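Local coordinates for HD domain-containing protein (Aquifex aeolicus, PDB 2HEK) that is of unknown function but binds zinc and GDP and, as a member of the HD-domain family, may act as a dGTP hydrolase, at residues Asp183-Ile186 and Ser187-Val191; Leu253-Asn256 and Asp257-Ile261. All blocks are in the same frame, centred on the assembly; numbering follows the deposited sequence.

Overall arrangement
Contact 1 (183-191) and contact 2 (253-261) mark opposite events in a mostly helical chain: the first ends helix 183-187 and opens strand 189-192, the second leaves a loop and starts helix 257-266. They share no element. Their centres lie 38 Å apart, on opposite sides of the chain's centre, and their nearest atoms are about 27 Å apart. Each is partly buried. In contact 1 hydroxyls donate to backbone carbonyls at the helix C-terminal end, and an arginine at the subunit interface salt-bridges to a second subunit. In contact 2 a side-chain carbonyl accepts a backbone N-H at the N-terminal end, and a leucine-phenylalanine contact lies beside it.

Contact 1: Asp183-Ile186 and Ser187-Val191; sequences DRLI and STLRV
Ser187 and Thr188 turn their hydroxyls back onto the helix through similar first torsions: at chi1 77° and 65°, OG and OG1 each stand between the backbone N and the carbonyl carbon. Ser187 OG thereby donates to Arg184 O at 2.8 Å, and Thr188 OG1 to Leu185 O at 3.0 Å. Both carbonyls are doubly gripped. Arg184 O also takes Thr188 N at 3.2 Å; Leu185 O takes the same N-H at 3.1 Å, from above its plane and on the face used by OG1. These hydroxyl bonds accompany the helix end, which is set by Thr188, the first residue to leave helical geometry before strand 189-192, and by backbone bonds spanning three residues: Thr188 N to Leu185 O, and Leu189 N to Ile186 O at 3.2 Å. Ser68 OG shares the latter carbonyl. Thr188 CG2 covers part of one face of the Arg184 guanidinium, 4.0 Å from NE. An alanine here lacks both OG1 and CG2, and Leu185 O would probably be left with the backbone N-H alone of its two donors from this turn, with that guanidinium face less covered. A water in the guanidinium plane accepts from Arg184 NH1 and donates to Ser187 OG, while NH1 is salt-bridged to Glu4 of the second subunit, whose Phe12 adds a cation-pi contact. On the buried side Leu185 CD1 meets Leu189 CD2 at 4.2 Å.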
ATOM      1  N   ASP A 183       6.726   9.215  -8.572  1.00 35.26           N
ATOM      2  CA  ASP A 183       7.778   8.561  -9.349  1.00 36.03           C
ATOM      3  C   ASP A 183       7.480   8.630 -10.849  1.00 33.24           C
ATOM      4  O   ASP A 183       8.338   9.002 -11.655  1.00 34.20           O
ATOM      5  CB  ASP A 183       7.851   7.107  -8.916  1.00 46.86           C
ATOM      6  CG  ASP A 183       9.126   6.450  -9.316  1.00 56.05           C
ATOM      7  OD1 ASP A 183       9.217   5.979 -10.494  1.00 61.26           O
ATOM      8  OD2 ASP A 183      10.025   6.376  -8.431  1.00 61.52           O
ATOM      9  N   ARG A 184       6.255   8.282 -11.218  1.00 26.92           N
ATOM     10  CA  ARG A 184       5.780   8.417 -12.587  1.00 31.72           C
ATOM     11  C   ARG A 184       5.857   9.854 -13.091  1.00 29.75           C
ATOM     12  O   ARG A 184       6.389  10.090 -14.176  1.00 30.11           O
ATOM     13  CB  ARG A 184       4.349   7.837 -12.748  1.00 31.19           C
ATOM     14  CG  ARG A 184       3.767   7.974 -14.183  1.00 32.68           C
ATOM     15  CD  ARG A 184       4.658   7.294 -15.257  1.00 34.75           C
ATOM     16  NE  ARG A 184       3.948   7.257 -16.526  1.00 36.50           N
ATOM     17  CZ  ARG A 184       4.421   6.734 -17.655  1.00 38.52           C
ATOM     18  NH1 ARG A 184       5.617   6.150 -17.677  1.00 37.10           N
ATOM     19  NH2 ARG A 184       3.670   6.769 -18.755  1.00 39.80           N
ATOM     20  N   LEU A 185       5.367  10.817 -12.310  1.00 31.68           N
ATOM     21  CA  LEU A 185       5.407  12.215 -12.741  1.00 29.56           C
ATOM     22  C   LEU A 185       6.848  12.631 -12.988  1.00 29.49           C
ATOM     23  O   LEU A 185       7.169  13.170 -14.059  1.00 32.69           O
ATOM     24  CB  LEU A 185       4.769  13.157 -11.696  1.00 30.51           C
ATOM     25  CG  LEU A 185       4.731  14.636 -12.082  1.00 28.89           C
ATOM     26  CD1 LEU A 185       4.074  14.950 -13.494  1.00 31.36           C
ATOM     27  CD2 LEU A 185       4.084  15.473 -10.979  1.00 32.66           C
ATOM     28  N   ILE A 186       7.718  12.373 -12.019  1.00 27.16           N
ATOM     29  CA  ILE A 186       9.155  12.689 -12.185  1.00 30.54           C
ATOM     30  C   ILE A 186       9.701  12.085 -13.499  1.00 33.34           C
ATOM     31  O   ILE A 186      10.388  12.775 -14.248  1.00 33.58           O
ATOM     32  CB  ILE A 186       9.974  12.215 -10.977  1.00 31.73           C
ATOM     33  CG1 ILE A 186       9.670  13.127  -9.773  1.00 31.09           C
ATOM     34  CG2 ILE A 186      11.503  12.169 -11.283  1.00 33.07           C
ATOM     35  CD1 ILE A 186      10.205  12.645  -8.451  1.00 33.53           C
ATOM     36  N   SER A 187       9.367  10.834 -13.804  1.00 34.00           N
ATOM     37  CA  SER A 187       9.942  10.187 -15.003  1.00 36.06           C
ATOM     38  C   SER A 187       9.509  10.829 -16.329  1.00 35.82           C
ATOM     39  O   SER A 187      10.208  10.700 -17.347  1.00 37.78           O
ATOM     40  CB  SER A 187       9.650   8.673 -15.028  1.00 38.95           C
ATOM     41  OG  SER A 187       8.310   8.451 -15.430  1.00 40.84           O
ATOM     42  N   THR A 188       8.366  11.506 -16.326  1.00 32.87           N
ATOM     43  CA  THR A 188       7.850  12.150 -17.534  1.00 35.00           C
ATOM     44  C   THR A 188       8.231  13.627 -17.665  1.00 33.01           C
ATOM     45  O   THR A 188       7.768  14.297 -18.594  1.00 34.29           O
ATOM     46  CB  THR A 188       6.306  12.029 -17.655  1.00 33.03           C
ATOM     47  OG1 THR A 188       5.660  12.761 -16.589  1.00 35.20           O
ATOM     48  CG2 THR A 188       5.914  10.599 -17.611  1.00 35.37           C
ATOM     49  N   LEU A 189       9.074  14.139 -16.767  1.00 32.03           N
ATOM     50  CA  LEU A 189       9.436  15.554 -16.824  1.00 31.66           C
ATOM     51  C   LEU A 189      10.488  15.683 -17.906  1.00 34.44           C
ATOM     52  O   LEU A 189      11.230  14.739 -18.142  1.00 31.50           O
ATOM     53  CB  LEU A 189      10.006  16.083 -15.490  1.00 31.47           C
ATOM     54  CG  LEU A 189       9.040  16.066 -14.283  1.00 31.18           C
ATOM     55  CD1 LEU A 189       9.692  16.626 -12.999  1.00 29.01           C
ATOM     56  CD2 LEU A 189       7.705  16.779 -14.634  1.00 30.57           C
ATOM     57  N   ARG A 190      10.526  16.839 -18.561  1.00 37.11           N
ATOM     58  CA  ARG A 190      11.543  17.133 -19.581  1.00 37.94           C
ATOM     59  C   ARG A 190      12.000  18.566 -19.371  1.00 38.21           C
ATOM     60  O   ARG A 190      11.251  19.370 -18.835  1.00 38.39           O
ATOM     61  CB  ARG A 190      10.948  17.033 -20.993  1.00 35.94           C
ATOM     62  CG  ARG A 190      10.318  15.697 -21.342  1.00 37.21           C
ATOM     63  CD  ARG A 190      11.343  14.616 -21.577  1.00 40.06           C
ATOM     64  NE  ARG A 190      10.718  13.384 -22.066  1.00 41.52           N
ATOM     65  CZ  ARG A 190      10.382  12.366 -21.265  1.00 44.18           C
ATOM     66  NH1 ARG A 190      10.608  12.440 -19.946  1.00 42.22           N
ATOM     67  NH2 ARG A 190       9.813  11.279 -21.765  1.00 42.79           N
ATOM     68  N   VAL A 191      13.219  18.880 -19.801  1.00 39.11           N
ATOM     69  CA  VAL A 191      13.661  20.280 -19.983  1.00 43.03           C
ATOM     70  C   VAL A 191      13.476  20.715 -21.454  1.00 43.74           C
ATOM     71  O   VAL A 191      14.022  20.095 -22.392  1.00 42.22           O
ATOM     72  CB  VAL A 191      15.146  20.455 -19.620  1.00 45.07           C
ATOM     73  CG1 VAL A 191      15.559  21.918 -19.700  1.00 46.69           C
ATOM     74  CG2 VAL A 191      15.432  19.874 -18.238  1.00 46.58           C
TER
HETATM   75  O   HOH W   1       7.549   5.581 -15.480  1.00 42.95           O

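Contact 2: Leu253-Asn256 and Asp257-Ile261; sequences LRLN and DAFVI
The Phe259 ring receives both of its neighbours here at a slant: Arg254 O comes within 3.7 Å of CG, and Leu255 CD2 lies 4.0 Å from CD2. The other flat group, the Asn256 amide, works through OD1, which accepts from Phe259 N at 2.9 Å. The C=O...N angle of 169° puts the donor nearly in line with the carbonyl bond. A chi1 of 63° swings CG between the backbone N and the carbonyl carbon, carrying OD1 over the first turn of the helix, where it also touches Phe259 CB at 3.5 Å. This bond identifies Asn256 as the N-cap of helix 257-266. The backbone takes over at the next step: Asn256 O accepts from Val260 N at 3.2 Å with an almost straight N-H (176°), the first regular helical bond. Asn256 thus satisfies two N-H groups of the opening turn, one by side chain and one by main chain. Leu255 packs against Phe246 and Val260 against Phe91, each in another loop. Leu255 O accepts from Arg30 NH2, Asp257 OD2 accepts a hydrogen bond from the backbone N of Lys35, and Asp257 pairs through its backbone with Tyr33, so the turn between helices 250-253 and 257-266 is fastened to the chain just after helix 26-29.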
ATOM      1  N   LEU A 253      17.494  31.777  15.549  1.00 42.96           N
ATOM      2  CA  LEU A 253      17.798  30.367  15.724  1.00 44.66           C
ATOM      3  C   LEU A 253      17.215  29.762  17.001  1.00 46.51           C
ATOM      4  O   LEU A 253      16.897  28.572  17.023  1.00 46.52           O
ATOM      5  CB  LEU A 253      19.298  30.073  15.591  1.00 42.01           C
ATOM      6  CG  LEU A 253      19.917  30.262  14.180  1.00 45.06           C
ATOM      7  CD1 LEU A 253      21.424  30.075  14.248  1.00 46.70           C
ATOM      8  CD2 LEU A 253      19.340  29.324  13.110  1.00 43.59           C
ATOM      9  N   ARG A 254      17.030  30.567  18.043  1.00 45.81           N
ATOM     10  CA  ARG A 254      16.441  30.039  19.272  1.00 51.52           C
ATOM     11  C   ARG A 254      14.922  29.896  19.214  1.00 44.93           C
ATOM     12  O   ARG A 254      14.321  29.322  20.112  1.00 43.35           O
ATOM     13  CB  ARG A 254      16.896  30.847  20.500  1.00 53.82           C
ATOM     14  CG  ARG A 254      18.359  30.541  20.846  1.00 59.82           C
ATOM     15  CD  ARG A 254      18.828  31.122  22.185  1.00 62.97           C
ATOM     16  NE  ARG A 254      19.278  32.524  22.112  1.00 71.95           N
ATOM     17  CZ  ARG A 254      18.521  33.581  22.408  1.00 73.71           C
ATOM     18  NH1 ARG A 254      17.244  33.436  22.776  1.00 76.60           N
ATOM     19  NH2 ARG A 254      19.040  34.798  22.318  1.00 77.75           N
ATOM     20  N   LEU A 255      14.298  30.409  18.161  1.00 42.45           N
ATOM     21  CA  LEU A 255      12.874  30.235  17.973  1.00 45.31           C
ATOM     22  C   LEU A 255      12.587  28.828  17.444  1.00 46.18           C
ATOM     23  O   LEU A 255      12.843  28.537  16.268  1.00 46.90           O
ATOM     24  CB  LEU A 255      12.340  31.253  16.970  1.00 48.80           C
ATOM     25  CG  LEU A 255      12.251  32.720  17.372  1.00 52.08           C
ATOM     26  CD1 LEU A 255      11.899  33.524  16.136  1.00 53.28           C
ATOM     27  CD2 LEU A 255      11.198  32.933  18.473  1.00 52.82           C
ATOM     28  N   ASN A 256      12.088  27.963  18.323  1.00 44.33           N
ATOM     29  CA  ASN A 256      11.509  26.673  17.922  1.00 40.35           C
ATOM     30  C   ASN A 256      10.094  26.524  18.532  1.00 38.06           C
ATOM     31  O   ASN A 256       9.633  27.434  19.246  1.00 38.78           O
ATOM     32  CB  ASN A 256      12.457  25.497  18.235  1.00 38.53           C
ATOM     33  CG  ASN A 256      12.736  25.326  19.733  1.00 41.39           C
ATOM     34  OD1 ASN A 256      11.879  25.550  20.587  1.00 42.45           O
ATOM     35  ND2 ASN A 256      13.945  24.906  20.049  1.00 43.84           N
ATOM     36  N   ASP A 257       9.390  25.423  18.247  1.00 34.41           N
ATOM     37  CA  ASP A 257       7.995  25.320  18.673  1.00 33.17           C
ATOM     38  C   ASP A 257       7.938  25.346  20.198  1.00 35.53           C
ATOM     39  O   ASP A 257       7.106  26.047  20.754  1.00 36.39           O
ATOM     40  CB  ASP A 257       7.322  24.013  18.241  1.00 35.54           C
ATOM     41  CG  ASP A 257       7.203  23.858  16.734  1.00 37.52           C
ATOM     42  OD1 ASP A 257       7.451  24.808  15.971  1.00 36.91           O
ATOM     43  OD2 ASP A 257       6.842  22.740  16.321  1.00 38.64           O
ATOM     44  N   ALA A 258       8.782  24.538  20.852  1.00 35.58           N
ATOM     45  CA  ALA A 258       8.796  24.452  22.327  1.00 39.98           C
ATOM     46  C   ALA A 258       9.069  25.797  23.003  1.00 39.26           C
ATOM     47  O   ALA A 258       8.477  26.084  24.032  1.00 41.78           O
ATOM     48  CB  ALA A 258       9.786  23.386  22.838  1.00 40.96           C
ATOM     49  N   PHE A 259       9.972  26.590  22.440  1.00 41.47           N
ATOM     50  CA  PHE A 259      10.243  27.939  22.955  1.00 44.55           C
ATOM     51  C   PHE A 259       8.972  28.800  22.956  1.00 45.70           C
ATOM     52  O   PHE A 259       8.600  29.382  23.984  1.00 47.49           O
ATOM     53  CB  PHE A 259      11.328  28.631  22.135  1.00 49.09           C
ATOM     54  CG  PHE A 259      11.603  30.041  22.580  1.00 52.07           C
ATOM     55  CD1 PHE A 259      12.590  30.306  23.525  1.00 54.94           C
ATOM     56  CD2 PHE A 259      10.880  31.113  22.054  1.00 54.23           C
ATOM     57  CE1 PHE A 259      12.843  31.607  23.943  1.00 55.91           C
ATOM     58  CE2 PHE A 259      11.135  32.429  22.478  1.00 55.32           C
ATOM     59  CZ  PHE A 259      12.115  32.666  23.419  1.00 52.94           C
ATOM     60  N   VAL A 260       8.310  28.896  21.805  1.00 43.99           N
ATOM     61  CA  VAL A 260       7.036  29.620  21.721  1.00 46.47           C
ATOM     62  C   VAL A 260       6.011  29.077  22.706  1.00 47.75           C
ATOM     63  O   VAL A 260       5.442  29.846  23.467  1.00 50.80           O
ATOM     64  CB  VAL A 260       6.470  29.605  20.298  1.00 46.66           C
ATOM     65  CG1 VAL A 260       5.119  30.316  20.244  1.00 49.23           C
ATOM     66  CG2 VAL A 260       7.465  30.240  19.359  1.00 46.20           C
ATOM     67  N   ILE A 261       5.796  27.764  22.717  1.00 48.14           N
ATOM     68  CA  ILE A 261       4.815  27.162  23.620  1.00 52.48           C
ATOM     69  C   ILE A 261       5.155  27.427  25.103  1.00 56.41           C
ATOM     70  O   ILE A 261       4.259  27.706  25.905  1.00 55.67           O
ATOM     71  CB  ILE A 261       4.621  25.646  23.358  1.00 52.84           C
ATOM     72  CG1 ILE A 261       3.987  25.408  21.983  1.00 51.78           C
ATOM     73  CG2 ILE A 261       3.746  25.015  24.423  1.00 53.77           C
ATOM     74  CD1 ILE A 261       4.238  24.011  21.433  1.00 50.60           C
TER